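Local coordinates for polyhedrin (Simulium ubiquitum cypovirus, PDB 5A9A), which forms the crystalline matrix of the polyhedra, the insect-virus occlusion bodies in which cypovirus particles are embedded, and binds uridine 5'-triphosphate, at residues E98-S109 / R158-E169; Q30-I38 / L49-I58. All coordinates share one frame; numbering follows the deposited sequence.

Contact 1: residues E98-S109 / R158-E169; sequences ELFEYPVAIMIS and RFLYIPLRCQNE. With UTP (uridine 5'-triphosphate), chain B.
The amide of Gln-167 is gripped at both ends by the backbone of Leu-99: Leu-99 N donates to Gln-167 OE1 at 2.7 Å, and Gln-167 NE2 returns a longer bond to Leu-99 O at 3.2 Å. Here two neighbouring strands of an antiparallel sheet, 105-109 and 158-163, give way to loops beside the nucleotide pocket. Both bonds lie in the carbonyl plane of their acceptor, on a lone pair, which fixes the rotation of the amide; NE2 spends its other proton on a water that also donates to Pro-103 O. Glutamine suits the place because one side chain imitates a strand's donor and acceptor where the backbone pairing has stopped. Its CB and CG lie alongside the Tyr-102 ring, pointing the contrary way, and Gln-167 CA sits over one ring face in a CH-pi contact, 3.6 Å from the centroid. Pro-103 CD covers the opposite face. A chi1 of -174° swings the ring away from the backbone N and out toward 167-169, where Tyr-102 OH donates to Glu-169 O at 2.5 Å. In the type I turn Leu-99 to Tyr-102, Glu-101 N makes a weak bond to O4 of the uracil. In the strands, Ile-106 and Ile-162 form a hydrogen-bonded pair, Ile-162 packing on Val-121 and Val-123 of strand 120-124 and Ile-106 on Phe-40 of strand 34-41. Leu-164 CD1 touches both Pro-103 CG and Ile-106 CG1. Met-107 and Phe-159 occupy the other face in a Met-aromatic contact, with Met-107 SD at the ring edge, 3.7 Å from Phe-159 CZ.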
loop_
_atom_site.group_PDB
_atom_site.type_symbol
_atom_site.label_atom_id
_atom_site.label_comp_id
_atom_site.label_asym_id
_atom_site.label_seq_id
_atom_site.Cartn_x
_atom_site.Cartn_y
_atom_site.Cartn_z
ATOM N N GLU A 98 -28.310 6.004 10.733
ATOM C CA GLU A 98 -27.589 5.774 9.483
ATOM C C GLU A 98 -27.004 7.052 8.884
ATOM O O GLU A 98 -27.508 8.154 9.111
ATOM C CB GLU A 98 -28.509 5.102 8.461
ATOM C CG GLU A 98 -28.978 3.719 8.871
ATOM C CD GLU A 98 -29.845 3.057 7.815
ATOM O OE1 GLU A 98 -29.794 3.485 6.643
ATOM O OE2 GLU A 98 -30.571 2.101 8.158
ATOM N N LEU A 99 -25.929 6.885 8.119
ATOM C CA LEU A 99 -25.329 7.984 7.379
ATOM C C LEU A 99 -25.905 8.030 5.969
ATOM O O LEU A 99 -26.094 6.992 5.334
ATOM C CB LEU A 99 -23.812 7.808 7.276
ATOM C CG LEU A 99 -22.941 8.046 8.510
ATOM C CD1 LEU A 99 -21.479 7.849 8.133
ATOM C CD2 LEU A 99 -23.155 9.433 9.090
ATOM N N PHE A 100 -26.187 9.234 5.487
ATOM C CA PHE A 100 -26.544 9.431 4.090
ATOM C C PHE A 100 -25.471 8.847 3.167
ATOM O O PHE A 100 -25.784 8.344 2.089
ATOM C CB PHE A 100 -26.712 10.925 3.789
ATOM C CG PHE A 100 -27.979 11.526 4.338
ATOM C CD1 PHE A 100 -29.100 10.746 4.577
ATOM C CD2 PHE A 100 -28.047 12.882 4.606
ATOM C CE1 PHE A 100 -30.261 11.310 5.079
ATOM C CE2 PHE A 100 -29.207 13.452 5.107
ATOM C CZ PHE A 100 -30.313 12.664 5.344
ATOM N N GLU A 101 -24.212 8.907 3.595
ATOM C CA GLU A 101 -23.091 8.594 2.707
ATOM C C GLU A 101 -22.538 7.172 2.803
ATOM O O GLU A 101 -21.514 6.866 2.187
ATOM C CB GLU A 101 -21.939 9.573 2.933
ATOM C CG GLU A 101 -22.196 10.968 2.396
ATOM C CD GLU A 101 -20.912 11.734 2.141
ATOM O OE1 GLU A 101 -19.828 11.112 2.178
ATOM O OE2 GLU A 101 -20.986 12.958 1.902
ATOM N N TYR A 102 -23.183 6.304 3.570
ATOM C CA TYR A 102 -22.760 4.910 3.593
ATOM C C TYR A 102 -23.535 4.146 2.522
ATOM O O TYR A 102 -24.749 4.296 2.409
ATOM C CB TYR A 102 -22.964 4.278 4.970
ATOM C CG TYR A 102 -22.394 2.882 5.062
ATOM C CD1 TYR A 102 -23.099 1.792 4.578
ATOM C CD2 TYR A 102 -21.143 2.656 5.622
ATOM C CE1 TYR A 102 -22.582 0.520 4.645
ATOM C CE2 TYR A 102 -20.617 1.382 5.699
ATOM C CZ TYR A 102 -21.344 0.318 5.207
ATOM O OH TYR A 102 -20.838 -0.955 5.275
ATOM N N PRO A 103 -22.832 3.330 1.723
ATOM C CA PRO A 103 -23.456 2.702 0.552
ATOM C C PRO A 103 -24.533 1.679 0.906
ATOM O O PRO A 103 -24.583 1.192 2.032
ATOM C CB PRO A 103 -22.275 2.018 -0.146
ATOM C CG PRO A 103 -21.308 1.743 0.944
ATOM C CD PRO A 103 -21.433 2.901 1.896
ATOM N N VAL A 104 -25.383 1.366 -0.066
ATOM C CA VAL A 104 -26.463 0.402 0.132
ATOM C C VAL A 104 -26.160 -0.931 -0.546
ATOM O O VAL A 104 -26.854 -1.922 -0.318
ATOM C CB VAL A 104 -27.808 0.934 -0.416
ATOM C CG1 VAL A 104 -28.334 2.059 0.461
ATOM C CG2 VAL A 104 -27.662 1.392 -1.865
ATOM N N ALA A 105 -25.127 -0.955 -1.382
ATOM C CA ALA A 105 -24.776 -2.172 -2.104
ATOM C C ALA A 105 -23.417 -2.045 -2.778
ATOM O O ALA A 105 -22.914 -0.938 -2.980
ATOM C CB ALA A 105 -25.845 -2.493 -3.139
ATOM N N ILE A 106 -22.832 -3.189 -3.126
ATOM C CA ILE A 106 -21.574 -3.227 -3.861
ATOM C C ILE A 106 -21.741 -4.072 -5.115
ATOM O O ILE A 106 -22.395 -5.113 -5.086
ATOM C CB ILE A 106 -20.439 -3.861 -3.036
ATOM C CG1 ILE A 106 -20.494 -3.404 -1.578
ATOM C CG2 ILE A 106 -19.088 -3.529 -3.659
ATOM C CD1 ILE A 106 -19.549 -4.175 -0.677
ATOM N N MET A 107 -21.149 -3.623 -6.214
ATOM C CA MET A 107 -21.066 -4.438 -7.415
ATOM C C MET A 107 -19.599 -4.601 -7.782
ATOM O O MET A 107 -18.837 -3.628 -7.783
ATOM C CB MET A 107 -21.832 -3.799 -8.572
ATOM C CG MET A 107 -23.315 -3.608 -8.300
ATOM S SD MET A 107 -24.199 -2.979 -9.739
ATOM C CE MET A 107 -23.444 -1.366 -9.922
ATOM N N ILE A 108 -19.198 -5.829 -8.086
ATOM C CA ILE A 108 -17.814 -6.096 -8.448
ATOM C C ILE A 108 -17.714 -6.761 -9.812
ATOM O O ILE A 108 -18.226 -7.863 -10.023
ATOM C CB ILE A 108 -17.113 -6.980 -7.403
ATOM C CG1 ILE A 108 -17.201 -6.331 -6.019
ATOM C CG2 ILE A 108 -15.656 -7.197 -7.791
ATOM C CD1 ILE A 108 -16.511 -7.118 -4.927
ATOM N N SER A 109 -17.055 -6.069 -10.735
ATOM C CA SER A 109 -16.786 -6.601 -12.060
ATOM C C SER A 109 -15.332 -7.051 -12.123
ATOM O O SER A 109 -14.422 -6.226 -12.130
ATOM C CB SER A 109 -17.052 -5.530 -13.118
ATOM O OG SER A 109 -16.642 -5.967 -14.400
ATOM N N ARG A 158 -16.655 -12.001 -14.696
ATOM C CA ARG A 158 -17.765 -12.363 -13.822
ATOM C C ARG A 158 -18.156 -11.157 -12.977
ATOM O O ARG A 158 -17.349 -10.250 -12.779
ATOM C CB ARG A 158 -17.388 -13.551 -12.935
ATOM C CG ARG A 158 -16.892 -14.752 -13.723
ATOM C CD ARG A 158 -16.888 -16.024 -12.892
ATOM N NE ARG A 158 -16.411 -17.166 -13.667
ATOM C CZ ARG A 158 -16.224 -18.388 -13.174
ATOM N NH1 ARG A 158 -16.472 -18.641 -11.895
ATOM N NH2 ARG A 158 -15.787 -19.357 -13.966
ATOM N N PHE A 159 -19.389 -11.163 -12.477
ATOM C CA PHE A 159 -19.991 -9.981 -11.871
ATOM C C PHE A 159 -20.719 -10.375 -10.585
ATOM O O PHE A 159 -21.500 -11.328 -10.576
ATOM C CB PHE A 159 -20.964 -9.357 -12.875
ATOM C CG PHE A 159 -21.453 -7.989 -12.498
ATOM C CD1 PHE A 159 -20.673 -6.869 -12.728
ATOM C CD2 PHE A 159 -22.707 -7.821 -11.942
ATOM C CE1 PHE A 159 -21.133 -5.604 -12.394
ATOM C CE2 PHE A 159 -23.172 -6.563 -11.608
ATOM C CZ PHE A 159 -22.383 -5.453 -11.834
ATOM N N LEU A 160 -20.456 -9.648 -9.501
ATOM C CA LEU A 160 -21.039 -9.979 -8.201
ATOM C C LEU A 160 -21.810 -8.802 -7.608
ATOM O O LEU A 160 -21.327 -7.669 -7.611
ATOM C CB LEU A 160 -19.944 -10.414 -7.224
ATOM C CG LEU A 160 -20.402 -10.820 -5.823
ATOM C CD1 LEU A 160 -21.151 -12.145 -5.859
ATOM C CD2 LEU A 160 -19.212 -10.911 -4.884
ATOM N N TYR A 161 -23.005 -9.082 -7.097
ATOM C CA TYR A 161 -23.799 -8.079 -6.393
ATOM C C TYR A 161 -23.825 -8.378 -4.898
ATOM O O TYR A 161 -24.078 -9.511 -4.484
ATOM C CB TYR A 161 -25.230 -8.041 -6.939
ATOM C CG TYR A 161 -26.123 -7.044 -6.233
ATOM C CD1 TYR A 161 -26.849 -7.409 -5.106
ATOM C CD2 TYR A 161 -26.231 -5.735 -6.685
ATOM C CE1 TYR A 161 -27.667 -6.502 -4.458
ATOM C CE2 TYR A 161 -27.042 -4.821 -6.042
ATOM C CZ TYR A 161 -27.755 -5.208 -4.929
ATOM O OH TYR A 161 -28.563 -4.299 -4.284
ATOM N N ILE A 162 -23.559 -7.359 -4.089
ATOM C CA ILE A 162 -23.574 -7.512 -2.641
ATOM C C ILE A 162 -24.474 -6.459 -2.009
ATOM O O ILE A 162 -24.158 -5.274 -2.044
ATOM C CB ILE A 162 -22.162 -7.360 -2.041
ATOM C CG1 ILE A 162 -21.201 -8.364 -2.678
ATOM C CG2 ILE A 162 -22.205 -7.543 -0.532
ATOM C CD1 ILE A 162 -19.783 -8.266 -2.152
ATOM N N PRO A 163 -25.599 -6.886 -1.426
ATOM C CA PRO A 163 -26.418 -5.907 -0.710
ATOM C C PRO A 163 -25.801 -5.559 0.637
ATOM O O PRO A 163 -25.310 -6.447 1.334
ATOM C CB PRO A 163 -27.744 -6.640 -0.511
ATOM C CG PRO A 163 -27.367 -8.076 -0.458
ATOM C CD PRO A 163 -26.188 -8.236 -1.385
ATOM N N LEU A 164 -25.807 -4.278 0.986
ATOM C CA LEU A 164 -25.387 -3.858 2.314
ATOM C C LEU A 164 -26.624 -3.425 3.095
ATOM O O LEU A 164 -27.169 -2.348 2.862
ATOM C CB LEU A 164 -24.362 -2.722 2.227
ATOM C CG LEU A 164 -23.078 -3.040 1.447
ATOM C CD1 LEU A 164 -22.174 -1.815 1.344
ATOM C CD2 LEU A 164 -22.324 -4.202 2.081
ATOM N N ARG A 165 -27.067 -4.281 4.012
ATOM C CA ARG A 165 -28.296 -4.046 4.765
ATOM C C ARG A 165 -27.991 -3.373 6.094
ATOM O O ARG A 165 -28.895 -3.028 6.851
ATOM C CB ARG A 165 -29.019 -5.369 5.031
ATOM C CG ARG A 165 -29.438 -6.123 3.781
ATOM C CD ARG A 165 -28.825 -7.510 3.772
ATOM N NE ARG A 165 -29.396 -8.373 2.741
ATOM C CZ ARG A 165 -28.872 -9.539 2.376
ATOM N NH1 ARG A 165 -27.757 -9.976 2.948
ATOM N NH2 ARG A 165 -29.456 -10.264 1.433
ATOM N N CYS A 166 -26.705 -3.201 6.368
ATOM C CA CYS A 166 -26.247 -2.587 7.603
ATOM C C CYS A 166 -25.251 -1.509 7.214
ATOM O O CYS A 166 -24.955 -1.347 6.032
ATOM C CB CYS A 166 -25.588 -3.641 8.493
ATOM S SG CYS A 166 -26.642 -5.088 8.807
ATOM N N GLN A 167 -24.733 -0.770 8.189
ATOM C CA GLN A 167 -23.711 0.233 7.901
ATOM C C GLN A 167 -22.476 0.047 8.779
ATOM O O GLN A 167 -21.794 1.014 9.110
ATOM C CB GLN A 167 -24.270 1.650 8.064
ATOM C CG GLN A 167 -25.445 1.964 7.153
ATOM C CD GLN A 167 -25.693 3.454 7.029
ATOM O OE1 GLN A 167 -25.365 4.227 7.930
ATOM N NE2 GLN A 167 -26.259 3.869 5.899
ATOM N N ASN A 168 -22.189 -1.198 9.142
ATOM C CA ASN A 168 -21.014 -1.508 9.950
ATOM C C ASN A 168 -19.982 -2.325 9.182
ATOM O O ASN A 168 -18.941 -2.691 9.725
ATOM C CB ASN A 168 -21.418 -2.292 11.198
ATOM C CG ASN A 168 -21.837 -3.716 10.878
ATOM O OD1 ASN A 168 -22.643 -3.952 9.975
ATOM N ND2 ASN A 168 -21.276 -4.676 11.606
ATOM N N GLU A 169 -20.269 -2.615 7.920
ATOM C CA GLU A 169 -19.449 -3.548 7.157
ATOM C C GLU A 169 -18.388 -2.883 6.288
ATOM O O GLU A 169 -18.517 -1.726 5.889
ATOM C CB GLU A 169 -20.344 -4.443 6.300
ATOM C CG GLU A 169 -21.252 -5.330 7.130
ATOM C CD GLU A 169 -22.240 -6.115 6.292
ATOM O OE1 GLU A 169 -22.956 -5.495 5.477
ATOM O OE2 GLU A 169 -22.298 -7.353 6.449
HETATM P PA UTP B . -28.367 19.011 9.531
HETATM O O1A UTP B . -29.393 18.185 10.266
HETATM O O2A UTP B . -28.715 19.654 8.210
HETATM O O3A UTP B . -27.814 20.151 10.524
HETATM O "O5'" UTP B . -27.070 18.095 9.288
HETATM P PB UTP B . -27.669 19.904 12.109
HETATM O O1B UTP B . -26.645 20.883 12.626
HETATM O O2B UTP B . -29.052 19.869 12.709
HETATM O O3B UTP B . -27.027 18.432 12.227
HETATM P PG UTP B . -27.435 17.432 13.423
HETATM O O1G UTP B . -28.235 18.302 14.359
HETATM O O2G UTP B . -26.120 16.958 13.981
HETATM O O3G UTP B . -28.226 16.365 12.709
HETATM C "C5'" UTP B . -26.702 17.676 7.976
HETATM C "C4'" UTP B . -27.336 16.325 7.674
HETATM O "O4'" UTP B . -26.536 15.554 6.775
HETATM C "C1'" UTP B . -26.805 14.174 7.018
HETATM C "C2'" UTP B . -27.107 14.064 8.505
HETATM O "O2'" UTP B . -28.181 13.153 8.766
HETATM C "C3'" UTP B . -27.499 15.472 8.922
HETATM O "O3'" UTP B . -28.854 15.506 9.369
HETATM N N1 UTP B . -25.685 13.333 6.587
HETATM C C6 UTP B . -24.779 13.818 5.736
HETATM C C2 UTP B . -25.575 12.004 7.041
HETATM O O2 UTP B . -26.423 11.545 7.828
HETATM N N3 UTP B . -24.563 11.232 6.636
HETATM C C4 UTP B . -23.642 11.702 5.786
HETATM O O4 UTP B . -22.701 10.969 5.414
HETATM C C5 UTP B . -23.731 13.008 5.319
HETATM O O HOH W 1 -28.664 0.038 7.263
HETATM O O HOH W 2 -26.794 2.304 3.763
HETATM O O HOH W 3 -26.887 0.313 3.926
#

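Contact 2: residues Q30-I38 / L49-I58; sequences QDAIKRVAI and LIDYNAPEFI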
loop_
_atom_site.group_PDB
_atom_site.type_symbol
_atom_site.label_atom_id
_atom_site.label_comp_id
_atom_site.label_asym_id
_atom_site.label_seq_id
_atom_site.Cartn_x
_atom_site.Cartn_y
_atom_site.Cartn_z
ATOM N N GLN A 30 0.743 -14.742 -19.932
ATOM C CA GLN A 30 1.279 -14.530 -18.593
ATOM C C GLN A 30 1.798 -13.102 -18.458
ATOM O O GLN A 30 2.462 -12.579 -19.354
ATOM C CB GLN A 30 2.375 -15.548 -18.267
ATOM C CG GLN A 30 1.841 -16.941 -17.948
ATOM C CD GLN A 30 0.985 -16.963 -16.691
ATOM O OE1 GLN A 30 1.471 -16.705 -15.590
ATOM N NE2 GLN A 30 -0.298 -17.266 -16.853
ATOM N N ASP A 31 1.473 -12.481 -17.328
ATOM C CA ASP A 31 1.776 -11.070 -17.073
ATOM C C ASP A 31 0.882 -10.112 -17.864
ATOM O O ASP A 31 1.158 -8.914 -17.944
ATOM C CB ASP A 31 3.254 -10.758 -17.321
ATOM C CG ASP A 31 4.093 -10.895 -16.059
ATOM O OD1 ASP A 31 3.584 -11.459 -15.069
ATOM O OD2 ASP A 31 5.258 -10.447 -16.052
ATOM N N ALA A 32 -0.192 -10.639 -18.444
ATOM C CA ALA A 32 -1.240 -9.784 -18.984
ATOM C C ALA A 32 -1.956 -9.127 -17.810
ATOM O O ALA A 32 -1.961 -9.659 -16.702
ATOM C CB ALA A 32 -2.215 -10.589 -19.820
ATOM N N ILE A 33 -2.556 -7.968 -18.051
ATOM C CA ILE A 33 -3.238 -7.235 -16.993
ATOM C C ILE A 33 -4.593 -7.848 -16.654
ATOM O O ILE A 33 -5.315 -8.319 -17.531
ATOM C CB ILE A 33 -3.442 -5.756 -17.387
ATOM C CG1 ILE A 33 -2.118 -4.991 -17.290
ATOM C CG2 ILE A 33 -4.495 -5.101 -16.503
ATOM C CD1 ILE A 33 -1.567 -4.893 -15.880
ATOM N N LYS A 34 -4.920 -7.842 -15.365
ATOM C CA LYS A 34 -6.263 -8.168 -14.900
ATOM C C LYS A 34 -6.896 -6.874 -14.419
ATOM O O LYS A 34 -6.192 -5.992 -13.928
ATOM C CB LYS A 34 -6.221 -9.189 -13.759
ATOM C CG LYS A 34 -5.846 -10.607 -14.190
ATOM C CD LYS A 34 -4.364 -10.719 -14.510
ATOM C CE LYS A 34 -4.025 -12.058 -15.146
ATOM N NZ LYS A 34 -2.620 -12.085 -15.634
ATOM N N ARG A 35 -8.213 -6.750 -14.558
ATOM C CA ARG A 35 -8.887 -5.499 -14.224
ATOM C C ARG A 35 -10.177 -5.725 -13.435
ATOM O O ARG A 35 -11.053 -6.489 -13.845
ATOM C CB ARG A 35 -9.164 -4.693 -15.497
ATOM C CG ARG A 35 -9.551 -3.242 -15.241
ATOM C CD ARG A 35 -9.359 -2.382 -16.483
ATOM N NE ARG A 35 -9.602 -0.967 -16.210
ATOM C CZ ARG A 35 -9.695 -0.024 -17.145
ATOM N NH1 ARG A 35 -9.575 -0.339 -18.430
ATOM N NH2 ARG A 35 -9.916 1.236 -16.797
ATOM N N VAL A 36 -10.274 -5.053 -12.293
ATOM C CA VAL A 36 -11.419 -5.188 -11.405
ATOM C C VAL A 36 -12.019 -3.820 -11.107
ATOM O O VAL A 36 -11.301 -2.876 -10.766
ATOM C CB VAL A 36 -11.010 -5.840 -10.065
ATOM C CG1 VAL A 36 -12.108 -5.670 -9.019
ATOM C CG2 VAL A 36 -10.680 -7.309 -10.265
ATOM N N ALA A 37 -13.336 -3.712 -11.246
ATOM C CA ALA A 37 -14.038 -2.497 -10.850
ATOM C C ALA A 37 -14.901 -2.760 -9.621
ATOM O O ALA A 37 -15.822 -3.581 -9.663
ATOM C CB ALA A 37 -14.896 -1.980 -11.997
ATOM N N ILE A 38 -14.580 -2.082 -8.522
ATOM C CA ILE A 38 -15.426 -2.100 -7.338
ATOM C C ILE A 38 -16.377 -0.917 -7.429
ATOM O O ILE A 38 -15.938 0.231 -7.497
ATOM C CB ILE A 38 -14.609 -1.960 -6.039
ATOM C CG1 ILE A 38 -13.447 -2.957 -6.012
ATOM C CG2 ILE A 38 -15.513 -2.149 -4.830
ATOM C CD1 ILE A 38 -13.866 -4.414 -5.973
ATOM N N LEU A 49 -17.007 4.426 -8.341
ATOM C CA LEU A 49 -16.326 3.297 -8.965
ATOM C C LEU A 49 -14.820 3.377 -8.767
ATOM O O LEU A 49 -14.194 4.392 -9.072
ATOM C CB LEU A 49 -16.661 3.250 -10.459
ATOM C CG LEU A 49 -16.166 2.032 -11.245
ATOM C CD1 LEU A 49 -17.057 1.789 -12.452
ATOM C CD2 LEU A 49 -14.714 2.200 -11.672
ATOM N N ILE A 50 -14.239 2.297 -8.257
ATOM C CA ILE A 50 -12.796 2.233 -8.059
ATOM C C ILE A 50 -12.185 1.180 -8.971
ATOM O O ILE A 50 -12.501 -0.006 -8.879
ATOM C CB ILE A 50 -12.431 1.940 -6.597
ATOM C CG1 ILE A 50 -13.101 2.964 -5.676
ATOM C CG2 ILE A 50 -10.924 1.971 -6.411
ATOM C CD1 ILE A 50 -14.503 2.579 -5.248
ATOM N N ASP A 51 -11.294 1.634 -9.845
ATOM C CA ASP A 51 -10.744 0.807 -10.909
ATOM C C ASP A 51 -9.358 0.280 -10.543
ATOM O O ASP A 51 -8.434 1.058 -10.301
ATOM C CB ASP A 51 -10.687 1.632 -12.198
ATOM C CG ASP A 51 -9.961 0.921 -13.324
ATOM O OD1 ASP A 51 -10.001 -0.323 -13.370
ATOM O OD2 ASP A 51 -9.348 1.612 -14.168
ATOM N N TYR A 52 -9.223 -1.044 -10.506
ATOM C CA TYR A 52 -7.962 -1.692 -10.154
ATOM C C TYR A 52 -7.375 -2.426 -11.353
ATOM O O TYR A 52 -8.112 -2.970 -12.178
ATOM C CB TYR A 52 -8.169 -2.730 -9.045
ATOM C CG TYR A 52 -8.492 -2.190 -7.668
ATOM C CD1 TYR A 52 -9.796 -1.895 -7.303
ATOM C CD2 TYR A 52 -7.492 -2.022 -6.716
ATOM C CE1 TYR A 52 -10.096 -1.416 -6.038
ATOM C CE2 TYR A 52 -7.781 -1.546 -5.451
ATOM C CZ TYR A 52 -9.084 -1.247 -5.117
ATOM O OH TYR A 52 -9.376 -0.777 -3.858
ATOM N N ASN A 53 -6.050 -2.456 -11.445
ATOM C CA ASN A 53 -5.386 -3.341 -12.396
ATOM C C ASN A 53 -4.059 -3.865 -11.850
ATOM O O ASN A 53 -3.376 -3.186 -11.079
ATOM C CB ASN A 53 -5.193 -2.659 -13.761
ATOM C CG ASN A 53 -3.953 -1.777 -13.817
ATOM O OD1 ASN A 53 -2.824 -2.262 -13.741
ATOM N ND2 ASN A 53 -4.160 -0.479 -13.981
ATOM N N ALA A 54 -3.714 -5.088 -12.238
ATOM C CA ALA A 54 -2.451 -5.702 -11.838
ATOM C C ALA A 54 -2.186 -6.928 -12.706
ATOM O O ALA A 54 -3.118 -7.523 -13.247
ATOM C CB ALA A 54 -2.481 -6.087 -10.373
ATOM N N PRO A 55 -0.908 -7.298 -12.861
ATOM C CA PRO A 55 -0.554 -8.435 -13.715
ATOM C C PRO A 55 -0.464 -9.781 -12.990
ATOM O O PRO A 55 -0.511 -10.812 -13.663
ATOM C CB PRO A 55 0.814 -8.032 -14.265
ATOM C CG PRO A 55 1.420 -7.217 -13.174
ATOM C CD PRO A 55 0.279 -6.524 -12.456
ATOM N N GLU A 56 -0.339 -9.786 -11.663
ATOM C CA GLU A 56 -0.252 -11.048 -10.924
ATOM C C GLU A 56 -1.518 -11.320 -10.105
ATOM O O GLU A 56 -2.134 -12.376 -10.234
ATOM C CB GLU A 56 0.976 -11.068 -10.009
ATOM C CG GLU A 56 2.235 -10.483 -10.628
ATOM C CD GLU A 56 2.563 -11.084 -11.982
ATOM O OE1 GLU A 56 2.146 -12.232 -12.253
ATOM O OE2 GLU A 56 3.239 -10.403 -12.779
ATOM N N PHE A 57 -1.897 -10.374 -9.253
ATOM C CA PHE A 57 -3.131 -10.505 -8.480
ATOM C C PHE A 57 -3.618 -9.160 -7.967
ATOM O O PHE A 57 -2.820 -8.304 -7.592
ATOM C CB PHE A 57 -2.949 -11.478 -7.304
ATOM C CG PHE A 57 -1.849 -11.096 -6.357
ATOM C CD1 PHE A 57 -2.101 -10.263 -5.278
ATOM C CD2 PHE A 57 -0.565 -11.587 -6.532
ATOM C CE1 PHE A 57 -1.086 -9.914 -4.399
ATOM C CE2 PHE A 57 0.451 -11.246 -5.658
ATOM C CZ PHE A 57 0.192 -10.409 -4.591
ATOM N N ILE A 58 -4.936 -8.979 -7.967
ATOM C CA ILE A 58 -5.546 -7.794 -7.380
ATOM C C ILE A 58 -6.164 -8.144 -6.039
ATOM O O ILE A 58 -7.230 -8.755 -5.979
ATOM C CB ILE A 58 -6.659 -7.209 -8.267
ATOM C CG1 ILE A 58 -6.095 -6.756 -9.614
ATOM C CG2 ILE A 58 -7.328 -6.036 -7.560
ATOM C CD1 ILE A 58 -7.163 -6.386 -10.621
HETATM O O HOH W 4 0.269 -13.181 -14.922
#
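Arg-35 reaches diagonally across the beta hairpin 34-41/47-54 to grip Asp-51 side-on, both on the face of Ala-37 and Asn-53, with guanidinium and carboxylate planes 33° apart. Arg-35 NE donates almost straight to Asp-51 OD1 at 2.9 Å, on its syn side, while NH2 reaches OD2 at 2.7 Å from above the carboxylate plane. Long enough to pass Asn-53, its cross-strand partner, and reach the next aspartate along, the extended arginine still offers NH2 to Asp-127 of a second subunit, at the trimer interface. Val-36, Ile-38 and Tyr-52 fill the other face. Ile-38 CG1 lies obliquely to the tyrosine ring, 3.7 Å from Tyr-52 CE1, and Val-36 and Ile-58 run antiparallel to each other, Val-36 CG2 touching Ile-58 CD1. Where strand 34-41 begins and 47-54 runs out, the flexible chain of Lys-34 bends at chi2 (74°), which lets NZ serve two carbonyls, Ala-32 O at 2.7 Å and Pro-55 O at 3.2 Å. Beyond it, Asp-31 OD1 and Glu-56 OE2 stand 2.5 Å apart, their carboxylates turned by 59° and one probably protonated; Arg-185 forms a salt bridge with Asp-31. Strands 105-111 and 201-208 flank the hairpin, and helix 211-221 packs against Arg-35, Leu-49 and Asp-51.

Both contacts are built mainly on one six-stranded antiparallel sheet, their centres 21 Å apart; contact 2 also runs, through 57-58, into the first strand of the four-stranded sheet. They follow in series along the chain, the hairpin of contact 2 being complete before contact 1 opens. Strand 34-41 lies beside strand 105-111, so the order 157-163, 105-111, 34-41, 47-54 runs unbroken through both. The seam carries a probable hydrogen bond from Ala-37 N to Ser-109 O at 2.9 Å, and Ile-38 packs there on Ile-106 and Ile-108. The sheet thus connects two surroundings: contact 1 runs out to the nucleotide pocket, whereas contact 2 touches the second and third subunits.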